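Local coordinates for uncharacterized protein (Bacteroides eggerthii, PDB 4FTD) that is of unknown function but, with a six-bladed beta-propeller and an immunoglobulin-like part, probably takes part in carbohydrate metabolism, at residues 17-22 with 61-66; 66-71 with 92-97; 31-36 with 44-49. All blocks are in the same frame, centred on the assembly; numbering follows the deposited sequence.

How the contacts relate
All three contacts belong to one mixed sheet of the N-terminal immunoglobulin-like part, far from the centre of the chain. Contacts 1 and 2 are surface contacts, each with few buried residues, while contact 3 is partly buried. Contacts 1 and 3 meet where strands 17-22 and 31-38 adjoin, through probable backbone hydrogen bonds (Ile20 O with Gly35 N, Ile22 O with Val33 N); Leu17 also packs on Ile44. Contacts 1 and 2 share Glu66 and touch through Leu64 and Ile92; contacts 2 and 3 do not touch. Contact 1 adds a bulge and charged side chains to its backbone pairing, contact 2 is mostly backbone, and contact 3 relies on apolar packing beyond one bridge.

Contact 1 of 3, residues 17-22 with 61-66; sequences LLSIKI and EAELSE
Leu18 and Ser19 both face Glu63 across two antiparallel strands, 17-22 and 58-64, which makes a classic beta bulge in a sheet of the immunoglobulin-like part. The segment axes approach to 4.6 Å, their directions 175° apart, and the register shifts by one residue between the Leu17-Leu64 and Ser19-Glu63 pairs.

The backbone bonds give the evidence for the bulge. Glu63 O accepts from two donors on the same face of its carbonyl plane, Leu18 N at 2.8 Å and Ser19 N at 3.3 Å. The return bond, from Glu63 N to Ser19 O, comes from above the carbonyl plane, 35° out of it. Past the bulge the pairing is regular: Lys21 and Glu61 exchange two backbone bonds, and Ala62 CA and Ile20 CA make CA-H...O contacts with Ser19 O and Glu61 O.

Apolar contacts gather on the face that carries Leu17, Ile20, Ala62 and Leu64. Leu17 CG stands anti to the backbone N (chi1 -179°), and its CD1 meets Ala62 CB at 3.6 Å and Leu64 CD2 at 3.7 Å. Leu90 of strand 85-93 packs against Leu17 and Ile20 on this face. Leu18 points toward the partner strand and lays CD1 3.2 Å from Leu64 O, where the register has slipped.

Polar and charged groups take the other face. The side chains of Lys21 and Glu61 run alongside in the same direction, and their salt bridge joins Lys21 NZ to Glu61 OE2 at 3.5 Å. A water bonded to Ser19 OG makes a further, weak bond to Glu61 O. Ser19 OG also lies alongside CB, CG and CD of Glu63, without a hydrogen bond to the carboxylate; Ser19 OG and Glu63 CG come within 3.2 Å.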
ATOM      1  N   LEU A  17      30.624  32.749 -21.870  1.00 55.12           N
ATOM      2  CA  LEU A  17      30.706  31.324 -22.091  1.00 65.34           C
ATOM      3  C   LEU A  17      29.484  30.989 -22.888  1.00 61.18           C
ATOM      4  O   LEU A  17      28.389  31.071 -22.372  1.00 62.52           O
ATOM      5  CB  LEU A  17      30.680  30.577 -20.757  1.00 57.52           C
ATOM      6  CG  LEU A  17      30.776  29.059 -20.762  1.00 57.20           C
ATOM      7  CD1 LEU A  17      32.106  28.657 -21.385  1.00 47.91           C
ATOM      8  CD2 LEU A  17      30.632  28.589 -19.320  1.00 53.21           C
ATOM      9  N   LEU A  18      29.686  30.594 -24.139  1.00 65.11           N
ATOM     10  CA  LEU A  18      28.597  30.256 -25.075  1.00 62.67           C
ATOM     11  C   LEU A  18      28.142  28.768 -24.967  1.00 58.07           C
ATOM     12  O   LEU A  18      26.971  28.453 -25.147  1.00 64.38           O
ATOM     13  CB  LEU A  18      29.056  30.625 -26.495  1.00 64.13           C
ATOM     14  CG  LEU A  18      29.572  32.056 -26.685  1.00 72.84           C
ATOM     15  CD1 LEU A  18      30.200  32.277 -28.058  1.00 74.53           C
ATOM     16  CD2 LEU A  18      28.427  33.026 -26.449  1.00 63.72           C
ATOM     17  N   SER A  19      29.062  27.846 -24.668  1.00 58.20           N
ATOM     18  CA  SER A  19      28.690  26.434 -24.433  1.00 57.44           C
ATOM     19  C   SER A  19      29.808  25.741 -23.672  1.00 51.05           C
ATOM     20  O   SER A  19      30.940  26.195 -23.692  1.00 51.53           O
ATOM     21  CB  SER A  19      28.403  25.677 -25.743  1.00 63.71           C
ATOM     22  OG  SER A  19      29.584  25.479 -26.495  1.00 68.18           O
ATOM     23  N   ILE A  20      29.474  24.660 -22.988  1.00 50.01           N
ATOM     24  CA  ILE A  20      30.449  23.946 -22.173  1.00 49.13           C
ATOM     25  C   ILE A  20      30.028  22.468 -22.061  1.00 53.94           C
ATOM     26  O   ILE A  20      28.833  22.129 -22.042  1.00 51.93           O
ATOM     27  CB  ILE A  20      30.602  24.647 -20.787  1.00 48.26           C
ATOM     28  CG1 ILE A  20      31.848  24.113 -20.034  1.00 43.94           C
ATOM     29  CG2 ILE A  20      29.281  24.599 -20.010  1.00 50.72           C
ATOM     30  CD1 ILE A  20      32.285  24.906 -18.819  1.00 47.55           C
ATOM     31  N   LYS A  21      31.021  21.601 -22.080  1.00 44.52           N
ATOM     32  CA  LYS A  21      30.841  20.179 -21.861  1.00 48.55           C
ATOM     33  C   LYS A  21      31.949  19.625 -21.014  1.00 45.62           C
ATOM     34  O   LYS A  21      33.101  20.119 -21.069  1.00 43.56           O
ATOM     35  CB  LYS A  21      30.714  19.365 -23.153  1.00 54.98           C
ATOM     36  CG  LYS A  21      31.201  19.975 -24.440  1.00 69.28           C
ATOM     37  CD  LYS A  21      31.136  18.948 -25.572  1.00 64.26           C
ATOM     38  CE  LYS A  21      31.158  19.587 -26.954  1.00 90.22           C
ATOM     39  NZ  LYS A  21      31.371  18.602 -28.066  1.00 87.13           N
ATOM     40  N   ILE A  22      31.582  18.623 -20.222  1.00 42.95           N
ATOM     41  CA  ILE A  22      32.540  17.768 -19.509  1.00 40.59           C
ATOM     42  C   ILE A  22      32.803  16.595 -20.462  1.00 47.47           C
ATOM     43  O   ILE A  22      31.875  15.984 -20.976  1.00 45.65           O
ATOM     44  CB  ILE A  22      31.985  17.283 -18.166  1.00 43.62           C
ATOM     45  CG1 ILE A  22      31.910  18.438 -17.156  1.00 45.03           C
ATOM     46  CG2 ILE A  22      32.822  16.125 -17.585  1.00 40.11           C
ATOM     47  CD1 ILE A  22      30.970  18.133 -16.015  1.00 43.96           C
ATOM     48  N   GLU A  61      35.477  21.357 -22.251  1.00 45.92           N
ATOM     49  CA  GLU A  61      35.651  22.023 -23.525  1.00 45.77           C
ATOM     50  C   GLU A  61      34.574  23.066 -23.608  1.00 50.74           C
ATOM     51  O   GLU A  61      33.417  22.775 -23.296  1.00 49.02           O
ATOM     52  CB  GLU A  61      35.485  21.010 -24.655  1.00 46.18           C
ATOM     53  CG  GLU A  61      35.711  21.516 -26.049  1.00 67.21           C
ATOM     54  CD  GLU A  61      35.566  20.363 -27.040  1.00 83.67           C
ATOM     55  OE1 GLU A  61      36.520  19.553 -27.191  1.00 78.48           O
ATOM     56  OE2 GLU A  61      34.474  20.254 -27.640  1.00 72.52           O
ATOM     57  N   ALA A  62      34.942  24.255 -24.059  1.00 50.89           N
ATOM     58  CA  ALA A  62      34.030  25.397 -24.043  1.00 56.03           C
ATOM     59  C   ALA A  62      34.086  26.183 -25.319  1.00 56.44           C
ATOM     60  O   ALA A  62      35.115  26.196 -25.978  1.00 55.67           O
ATOM     61  CB  ALA A  62      34.416  26.300 -22.903  1.00 46.58           C
ATOM     62  N   GLU A  63      32.975  26.810 -25.680  1.00 62.74           N
ATOM     63  CA  GLU A  63      32.965  27.834 -26.715  1.00 62.47           C
ATOM     64  C   GLU A  63      32.811  29.173 -25.972  1.00 66.53           C
ATOM     65  O   GLU A  63      31.941  29.308 -25.125  1.00 60.43           O
ATOM     66  CB  GLU A  63      31.803  27.676 -27.691  1.00 71.72           C
ATOM     67  CG  GLU A  63      31.805  26.455 -28.588  1.00 80.27           C
ATOM     68  CD  GLU A  63      30.570  26.403 -29.486  1.00105.35           C
ATOM     69  OE1 GLU A  63      29.811  27.402 -29.563  1.00113.59           O
ATOM     70  OE2 GLU A  63      30.351  25.356 -30.127  1.00126.39           O
ATOM     71  N   LEU A  64      33.669  30.129 -26.304  1.00 68.34           N
ATOM     72  CA  LEU A  64      33.766  31.436 -25.658  1.00 64.71           C
ATOM     73  C   LEU A  64      33.568  32.541 -26.698  1.00 73.12           C
ATOM     74  O   LEU A  64      33.401  32.266 -27.883  1.00 77.22           O
ATOM     75  CB  LEU A  64      35.164  31.575 -25.039  1.00 68.61           C
ATOM     76  CG  LEU A  64      35.557  30.540 -23.979  1.00 73.29           C
ATOM     77  CD1 LEU A  64      37.056  30.494 -23.715  1.00 68.06           C
ATOM     78  CD2 LEU A  64      34.805  30.871 -22.710  1.00 65.85           C
ATOM     79  N   SER A  65      33.554  33.789 -26.241  1.00 72.89           N
ATOM     80  CA  SER A  65      33.501  34.964 -27.119  1.00 68.60           C
ATOM     81  C   SER A  65      34.891  35.136 -27.744  1.00 77.02           C
ATOM     82  O   SER A  65      35.899  34.727 -27.134  1.00 67.44           O
ATOM     83  CB  SER A  65      33.154  36.192 -26.287  1.00 74.42           C
ATOM     84  OG  SER A  65      31.910  36.029 -25.629  1.00 75.30           O
ATOM     85  N   GLU A  66      34.956  35.743 -28.940  1.00 85.98           N
ATOM     86  CA  GLU A  66      36.236  35.980 -29.643  1.00 77.07           C
ATOM     87  C   GLU A  66      37.247  36.566 -28.645  1.00 73.67           C
ATOM     88  O   GLU A  66      36.945  37.519 -27.947  1.00 77.47           O
ATOM     89  CB  GLU A  66      36.060  36.893 -30.900  1.00 74.55           C
TER
HETATM   90  O   HOH W   1      31.120  23.150 -25.673  1.00 65.54           O

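Contact 2 of 3, residues 66-71 with 92-97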
ATOM      1  N   GLU A  66      34.956  35.743 -28.940  1.00 85.98           N
ATOM      2  CA  GLU A  66      36.236  35.980 -29.643  1.00 77.07           C
ATOM      3  C   GLU A  66      37.247  36.566 -28.645  1.00 73.67           C
ATOM      4  O   GLU A  66      36.945  37.519 -27.947  1.00 77.47           O
ATOM      5  CB  GLU A  66      36.060  36.893 -30.900  1.00 74.55           C
ATOM      6  N   GLY A  67      38.410  35.934 -28.520  1.00 70.55           N
ATOM      7  CA  GLY A  67      39.472  36.382 -27.609  1.00 70.81           C
ATOM      8  C   GLY A  67      39.499  35.896 -26.159  1.00 73.37           C
ATOM      9  O   GLY A  67      40.490  36.141 -25.462  1.00 73.95           O
ATOM     10  N   ALA A  68      38.426  35.266 -25.675  1.00 71.97           N
ATOM     11  CA  ALA A  68      38.353  34.831 -24.261  1.00 78.48           C
ATOM     12  C   ALA A  68      39.004  33.453 -24.086  1.00 72.99           C
ATOM     13  O   ALA A  68      38.899  32.629 -24.964  1.00 73.61           O
ATOM     14  CB  ALA A  68      36.911  34.812 -23.788  1.00 72.51           C
ATOM     15  N   ALA A  69      39.682  33.235 -22.959  1.00 81.23           N
ATOM     16  CA  ALA A  69      40.347  31.966 -22.613  1.00 75.59           C
ATOM     17  C   ALA A  69      39.794  31.417 -21.292  1.00 79.17           C
ATOM     18  O   ALA A  69      39.484  32.199 -20.399  1.00 60.80           O
ATOM     19  CB  ALA A  69      41.854  32.185 -22.454  1.00 67.60           C
ATOM     20  N   LEU A  70      39.661  30.090 -21.179  1.00 59.54           N
ATOM     21  CA  LEU A  70      39.442  29.431 -19.894  1.00 60.11           C
ATOM     22  C   LEU A  70      40.738  29.549 -19.054  1.00 56.71           C
ATOM     23  O   LEU A  70      41.864  29.505 -19.589  1.00 58.97           O
ATOM     24  CB  LEU A  70      39.126  27.931 -20.078  1.00 60.46           C
ATOM     25  CG  LEU A  70      37.903  27.458 -20.874  1.00 62.95           C
ATOM     26  CD1 LEU A  70      38.057  25.968 -21.183  1.00 58.37           C
ATOM     27  CD2 LEU A  70      36.596  27.728 -20.141  1.00 59.96           C
ATOM     28  N   GLN A  71      40.598  29.734 -17.742  1.00 70.98           N
ATOM     29  CA  GLN A  71      41.762  29.609 -16.842  1.00 73.95           C
ATOM     30  C   GLN A  71      42.435  28.254 -17.024  1.00 69.59           C
ATOM     31  O   GLN A  71      43.649  28.151 -17.029  1.00 68.25           O
ATOM     32  CB  GLN A  71      41.353  29.631 -15.369  1.00 87.41           C
ATOM     33  CG  GLN A  71      40.930  30.948 -14.796  1.00 92.47           C
ATOM     34  CD  GLN A  71      42.094  31.778 -14.345  1.00 91.54           C
ATOM     35  OE1 GLN A  71      42.915  32.207 -15.156  1.00107.88           O
ATOM     36  NE2 GLN A  71      42.167  32.027 -13.039  1.00104.74           N
ATOM     37  N   ILE A  92      36.444  32.969 -17.082  1.00 51.77           N
ATOM     38  CA  ILE A  92      36.840  33.242 -18.458  1.00 47.19           C
ATOM     39  C   ILE A  92      37.503  34.630 -18.478  1.00 52.83           C
ATOM     40  O   ILE A  92      37.088  35.560 -17.752  1.00 49.87           O
ATOM     41  CB  ILE A  92      35.696  32.983 -19.448  1.00 53.08           C
ATOM     42  CG1 ILE A  92      34.615  34.016 -19.306  1.00 56.64           C
ATOM     43  CG2 ILE A  92      35.113  31.555 -19.241  1.00 48.13           C
ATOM     44  CD1 ILE A  92      33.709  34.004 -20.503  1.00 77.59           C
ATOM     45  N   ILE A  93      38.578  34.752 -19.246  1.00 49.04           N
ATOM     46  CA  ILE A  93      39.427  35.940 -19.192  1.00 57.54           C
ATOM     47  C   ILE A  93      39.797  36.341 -20.581  1.00 64.41           C
ATOM     48  O   ILE A  93      39.945  35.492 -21.455  1.00 73.40           O
ATOM     49  CB  ILE A  93      40.793  35.665 -18.501  1.00 59.10           C
ATOM     50  CG1 ILE A  93      40.638  35.069 -17.119  1.00 63.83           C
ATOM     51  CG2 ILE A  93      41.644  36.929 -18.342  1.00 57.58           C
ATOM     52  CD1 ILE A  93      41.975  34.675 -16.514  1.00 80.96           C
ATOM     53  N   ASN A  94      39.976  37.639 -20.762  1.00 66.07           N
ATOM     54  CA  ASN A  94      40.665  38.154 -21.930  1.00 76.85           C
ATOM     55  C   ASN A  94      41.676  39.320 -21.635  1.00 76.77           C
ATOM     56  O   ASN A  94      42.152  39.510 -20.489  1.00 60.13           O
ATOM     57  CB  ASN A  94      39.648  38.419 -23.015  1.00 65.27           C
ATOM     58  CG  ASN A  94      38.691  39.457 -22.644  1.00 77.81           C
ATOM     59  OD1 ASN A  94      39.077  40.530 -22.185  1.00 56.20           O
ATOM     60  ND2 ASN A  94      37.412  39.154 -22.829  1.00102.13           N
ATOM     61  N   HIS A  95      42.021  40.070 -22.671  1.00 64.06           N
ATOM     62  CA  HIS A  95      43.054  41.092 -22.583  1.00 86.99           C
ATOM     63  C   HIS A  95      42.941  41.984 -21.337  1.00 84.05           C
ATOM     64  O   HIS A  95      43.945  42.490 -20.811  1.00 81.59           O
ATOM     65  CB  HIS A  95      43.232  41.910 -23.916  1.00 89.99           C
ATOM     66  CG  HIS A  95      41.975  42.521 -24.487  1.00107.38           C
ATOM     67  ND1 HIS A  95      40.960  41.771 -25.051  1.00114.98           N
ATOM     68  CD2 HIS A  95      41.620  43.820 -24.666  1.00107.71           C
ATOM     69  CE1 HIS A  95      40.014  42.578 -25.506  1.00112.32           C
ATOM     70  NE2 HIS A  95      40.390  43.825 -25.287  1.00100.56           N
ATOM     71  N   ASN A  96      41.728  42.200 -20.876  1.00 61.55           N
ATOM     72  CA  ASN A  96      41.573  42.986 -19.679  1.00 64.35           C
ATOM     73  C   ASN A  96      40.232  42.824 -18.945  1.00 58.49           C
ATOM     74  O   ASN A  96      39.873  43.673 -18.142  1.00 58.88           O
ATOM     75  CB  ASN A  96      41.836  44.449 -20.027  1.00 66.82           C
ATOM     76  CG  ASN A  96      40.809  45.005 -20.964  1.00 71.73           C
ATOM     77  OD1 ASN A  96      39.949  44.285 -21.475  1.00 79.73           O
ATOM     78  ND2 ASN A  96      40.872  46.280 -21.181  1.00 84.12           N
ATOM     79  N   ARG A  97      39.494  41.773 -19.256  1.00 53.69           N
ATOM     80  CA  ARG A  97      38.191  41.552 -18.627  1.00 56.85           C
ATOM     81  C   ARG A  97      38.165  40.144 -18.198  1.00 49.50           C
ATOM     82  O   ARG A  97      38.860  39.323 -18.770  1.00 53.24           O
ATOM     83  CB  ARG A  97      37.052  41.740 -19.630  1.00 64.76           C
ATOM     84  CG  ARG A  97      37.019  43.113 -20.255  1.00 79.54           C
ATOM     85  CD  ARG A  97      35.819  43.312 -21.160  1.00 97.89           C
ATOM     86  NE  ARG A  97      35.187  44.556 -20.756  1.00110.82           N
ATOM     87  CZ  ARG A  97      34.423  44.692 -19.673  1.00104.60           C
ATOM     88  NH1 ARG A  97      34.147  43.651 -18.882  1.00104.31           N
ATOM     89  NH2 ARG A  97      33.925  45.887 -19.376  1.00114.94           N
TER
HETATM   90  O   HOH W   2      35.634  38.043 -25.016  1.00 70.28           O
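A short antiparallel pairing at the edge of the immunoglobulin-like sheet joins Ala69 and Leu70 to Ile93 and Ile92, strand 69-70 being outermost. Ala69 and Ile93 form the hydrogen-bonded pair. Ala69 N gives to Ile93 O at 2.7 Å with a nearly straight N-H...O angle of 168°, and Ile93 N returns a bond to Ala69 O at 2.9 Å. The same two oxygens also receive CA-H...O contacts, Ile93 O from Ala68 CA and Ala69 O from Ile92 CA.

Side chains add less. Leu70 CD2 meets Ile92 CG2 at 4.2 Å on one face of the sheet. Ile93 lies with Ala69 on the other, and Gln71, just past the strand, reaches back to it: a bend at chi2 (-84°) turns Gln71 CD to within 3.6 Å of Ile93 CD1, and the two side chains cross at a slant. Just ahead of strand 69-70, Gly67 O lies 3.4 Å from CB of Asn94, which follows strand 85-93. A water links Glu66 O to Asn94 ND2, its bond to the amide being weak. Within the turn after Ile93, Asn94 OD1 accepts weak bonds from Asn96 N and Arg97 N.

Beyond the pairing, Leu70 packs on Ile60 and Ala62, and Ile92 on Leu64; these three partners belong to strand 58-64. On its other edge, strand 85-93 joins strand 98-106, Ile92 bonding through its backbone with Lys99.

Contact 3 of 3, residues 31-36 with 44-49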
ATOM      1  N   LYS A  31      32.328   9.752 -20.998  1.00 52.38           N
ATOM      2  CA  LYS A  31      31.012  10.296 -21.331  1.00 53.93           C
ATOM      3  C   LYS A  31      31.082  11.816 -21.459  1.00 51.13           C
ATOM      4  O   LYS A  31      31.534  12.502 -20.540  1.00 49.95           O
ATOM      5  CB  LYS A  31      29.974   9.922 -20.272  1.00 60.39           C
ATOM      6  CG  LYS A  31      29.759   8.429 -20.142  1.00 73.07           C
ATOM      7  CD  LYS A  31      28.639   8.107 -19.152  1.00 83.45           C
ATOM      8  CE  LYS A  31      28.310   6.618 -19.139  1.00 87.33           C
ATOM      9  NZ  LYS A  31      27.220   6.369 -18.159  1.00 94.54           N
ATOM     10  N   VAL A  32      30.629  12.331 -22.600  1.00 49.11           N
ATOM     11  CA  VAL A  32      30.600  13.761 -22.885  1.00 44.56           C
ATOM     12  C   VAL A  32      29.238  14.217 -22.382  1.00 53.37           C
ATOM     13  O   VAL A  32      28.236  13.655 -22.796  1.00 52.97           O
ATOM     14  CB  VAL A  32      30.703  14.051 -24.389  1.00 52.71           C
ATOM     15  CG1 VAL A  32      30.626  15.548 -24.612  1.00 47.40           C
ATOM     16  CG2 VAL A  32      31.975  13.387 -24.986  1.00 48.49           C
ATOM     17  N   VAL A  33      29.203  15.227 -21.506  1.00 47.92           N
ATOM     18  CA  VAL A  33      27.980  15.733 -20.870  1.00 49.43           C
ATOM     19  C   VAL A  33      27.893  17.255 -21.068  1.00 55.65           C
ATOM     20  O   VAL A  33      28.793  17.997 -20.704  1.00 48.30           O
ATOM     21  CB  VAL A  33      27.939  15.422 -19.369  1.00 49.98           C
ATOM     22  CG1 VAL A  33      26.637  15.932 -18.771  1.00 51.99           C
ATOM     23  CG2 VAL A  33      28.051  13.918 -19.146  1.00 50.40           C
ATOM     24  N   GLU A  34      26.811  17.689 -21.689  1.00 52.24           N
ATOM     25  CA  GLU A  34      26.593  19.075 -22.039  1.00 55.55           C
ATOM     26  C   GLU A  34      26.105  19.863 -20.806  1.00 57.08           C
ATOM     27  O   GLU A  34      25.283  19.372 -20.018  1.00 51.87           O
ATOM     28  CB  GLU A  34      25.543  19.131 -23.167  1.00 61.54           C
ATOM     29  CG  GLU A  34      25.494  20.437 -23.947  1.00 87.59           C
ATOM     30  CD  GLU A  34      26.621  20.585 -24.961  1.00103.57           C
ATOM     31  OE1 GLU A  34      26.914  19.593 -25.656  1.00102.95           O
ATOM     32  OE2 GLU A  34      27.196  21.700 -25.087  1.00 91.27           O
ATOM     33  N   GLY A  35      26.622  21.076 -20.635  1.00 51.44           N
ATOM     34  CA  GLY A  35      26.206  21.963 -19.554  1.00 48.51           C
ATOM     35  C   GLY A  35      25.120  22.934 -19.984  1.00 53.14           C
ATOM     36  O   GLY A  35      24.975  23.214 -21.182  1.00 54.44           O
ATOM     37  N   THR A  36      24.366  23.435 -19.000  1.00 54.77           N
ATOM     38  CA  THR A  36      23.374  24.482 -19.208  1.00 58.91           C
ATOM     39  C   THR A  36      23.894  25.765 -18.542  1.00 57.43           C
ATOM     40  O   THR A  36      24.147  25.778 -17.344  1.00 55.85           O
ATOM     41  CB  THR A  36      22.011  24.081 -18.608  1.00 61.75           C
ATOM     42  OG1 THR A  36      21.605  22.842 -19.185  1.00 65.51           O
ATOM     43  CG2 THR A  36      20.928  25.166 -18.889  1.00 66.92           C
ATOM     44  N   ILE A  44      26.394  27.509 -14.165  1.00 51.37           N
ATOM     45  CA  ILE A  44      26.527  26.414 -15.093  1.00 52.73           C
ATOM     46  C   ILE A  44      26.076  25.159 -14.349  1.00 51.58           C
ATOM     47  O   ILE A  44      26.520  24.904 -13.232  1.00 50.57           O
ATOM     48  CB  ILE A  44      27.977  26.214 -15.589  1.00 51.09           C
ATOM     49  CG1 ILE A  44      28.581  27.507 -16.219  1.00 46.55           C
ATOM     50  CG2 ILE A  44      28.025  25.046 -16.590  1.00 47.79           C
ATOM     51  CD1 ILE A  44      30.114  27.527 -16.307  1.00 39.63           C
ATOM     52  N   ASN A  45      25.175  24.407 -14.966  1.00 52.70           N
ATOM     53  CA  ASN A  45      24.731  23.100 -14.462  1.00 58.12           C
ATOM     54  C   ASN A  45      24.899  21.999 -15.502  1.00 51.64           C
ATOM     55  O   ASN A  45      25.028  22.257 -16.689  1.00 51.69           O
ATOM     56  CB  ASN A  45      23.271  23.149 -13.961  1.00 56.68           C
ATOM     57  CG  ASN A  45      23.160  23.887 -12.662  1.00 59.56           C
ATOM     58  OD1 ASN A  45      23.373  23.301 -11.614  1.00 61.61           O
ATOM     59  ND2 ASN A  45      22.975  25.202 -12.731  1.00 62.53           N
ATOM     60  N   PHE A  46      24.908  20.771 -15.006  1.00 51.53           N
ATOM     61  CA  PHE A  46      24.987  19.566 -15.818  1.00 50.45           C
ATOM     62  C   PHE A  46      24.005  18.549 -15.292  1.00 49.10           C
ATOM     63  O   PHE A  46      23.669  18.585 -14.116  1.00 53.30           O
ATOM     64  CB  PHE A  46      26.388  18.938 -15.694  1.00 52.37           C
ATOM     65  CG  PHE A  46      27.485  19.812 -16.206  1.00 49.28           C
ATOM     66  CD1 PHE A  46      28.107  20.725 -15.361  1.00 47.75           C
ATOM     67  CD2 PHE A  46      27.884  19.735 -17.532  1.00 50.85           C
ATOM     68  CE1 PHE A  46      29.129  21.555 -15.834  1.00 49.60           C
ATOM     69  CE2 PHE A  46      28.880  20.573 -18.022  1.00 50.99           C
ATOM     70  CZ  PHE A  46      29.506  21.474 -17.170  1.00 49.20           C
ATOM     71  N   PRO A  47      23.589  17.605 -16.139  1.00 57.73           N
ATOM     72  CA  PRO A  47      22.861  16.452 -15.571  1.00 56.59           C
ATOM     73  C   PRO A  47      23.737  15.745 -14.522  1.00 55.88           C
ATOM     74  O   PRO A  47      24.973  15.872 -14.517  1.00 55.34           O
ATOM     75  CB  PRO A  47      22.592  15.548 -16.768  1.00 60.28           C
ATOM     76  CG  PRO A  47      23.176  16.205 -17.966  1.00 67.89           C
ATOM     77  CD  PRO A  47      23.695  17.567 -17.601  1.00 57.76           C
ATOM     78  N   ARG A  48      23.097  15.048 -13.604  1.00 56.18           N
ATOM     79  CA  ARG A  48      23.815  14.375 -12.535  1.00 58.63           C
ATOM     80  C   ARG A  48      24.723  13.308 -13.153  1.00 53.16           C
ATOM     81  O   ARG A  48      24.341  12.643 -14.099  1.00 53.26           O
ATOM     82  CB  ARG A  48      22.844  13.752 -11.529  1.00 59.88           C
ATOM     83  CG  ARG A  48      21.993  14.781 -10.799  1.00 62.23           C
ATOM     84  CD  ARG A  48      20.894  14.154  -9.962  1.00 70.07           C
ATOM     85  NE  ARG A  48      20.313  15.173  -9.082  1.00 74.07           N
ATOM     86  CZ  ARG A  48      20.850  15.587  -7.922  1.00 77.67           C
ATOM     87  NH1 ARG A  48      21.984  15.066  -7.421  1.00 76.29           N
ATOM     88  NH2 ARG A  48      20.239  16.534  -7.229  1.00 72.49           N
ATOM     89  N   LEU A  49      25.927  13.171 -12.625  1.00 50.85           N
ATOM     90  CA  LEU A  49      26.910  12.245 -13.167  1.00 50.85           C
ATOM     91  C   LEU A  49      26.974  10.955 -12.357  1.00 54.69           C
ATOM     92  O   LEU A  49      26.663  10.923 -11.141  1.00 54.72           O
ATOM     93  CB  LEU A  49      28.295  12.916 -13.184  1.00 50.12           C
ATOM     94  CG  LEU A  49      28.396  14.269 -13.887  1.00 51.38           C
ATOM     95  CD1 LEU A  49      29.861  14.724 -13.916  1.00 45.87           C
ATOM     96  CD2 LEU A  49      27.832  14.162 -15.297  1.00 49.56           C
TER
HETATM   97  O   HOH W   3      22.952  27.077 -15.067  1.00 63.42           O
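Val33 fits against Pro47 and Leu49, and with Thr36 and Phe46 it has the most surface buried where strand 31-38 forms a beta hairpin with strand 43-45 and the chain that follows it. CG1 of Val33 stands anti to the backbone N (chi1 -178°) and meets Pro47 CD at 3.6 Å; the side chains of Val33 and Pro47 pass one another, oppositely directed. The other methyl, Val33 CG2, reaches Leu49 CD2 at 3.9 Å.

Thr36 contributes mainly through its backbone, in a hydrogen-bonded antiparallel pair with Asn45. Thr36 N gives to Asn45 O at 2.7 Å, and Asn45 N gives to Thr36 O at 2.9 Å. A water then joins Thr36 O to Asn45 ND2.

The Phe46 ring is turned to the backbone of Gly35, with CE2 3.4 Å from Gly35 CA; Val33 O lies at the ring edge, near its plane, and Val33 CG1 is 4.2 Å from Phe46 CD2. The ring thus occupies the place that a CB on Gly35 would take. An alanine here instead of Phe46, lacking the ring, would probably leave a gap beside Gly35 and Val33 CG1 less well packed.

On its other edge strand 31-38 bonds to strand 17-22, through the backbones of Val33 with Ile22 and Gly35 with Ile20. The Phe46 side chain packs on Ile22 and on Met103 of strand 98-106, while Ile44 bonds through its backbone to Leu102 and Lys104, so that strand 43-45 sits between strands 31-38 and 98-106.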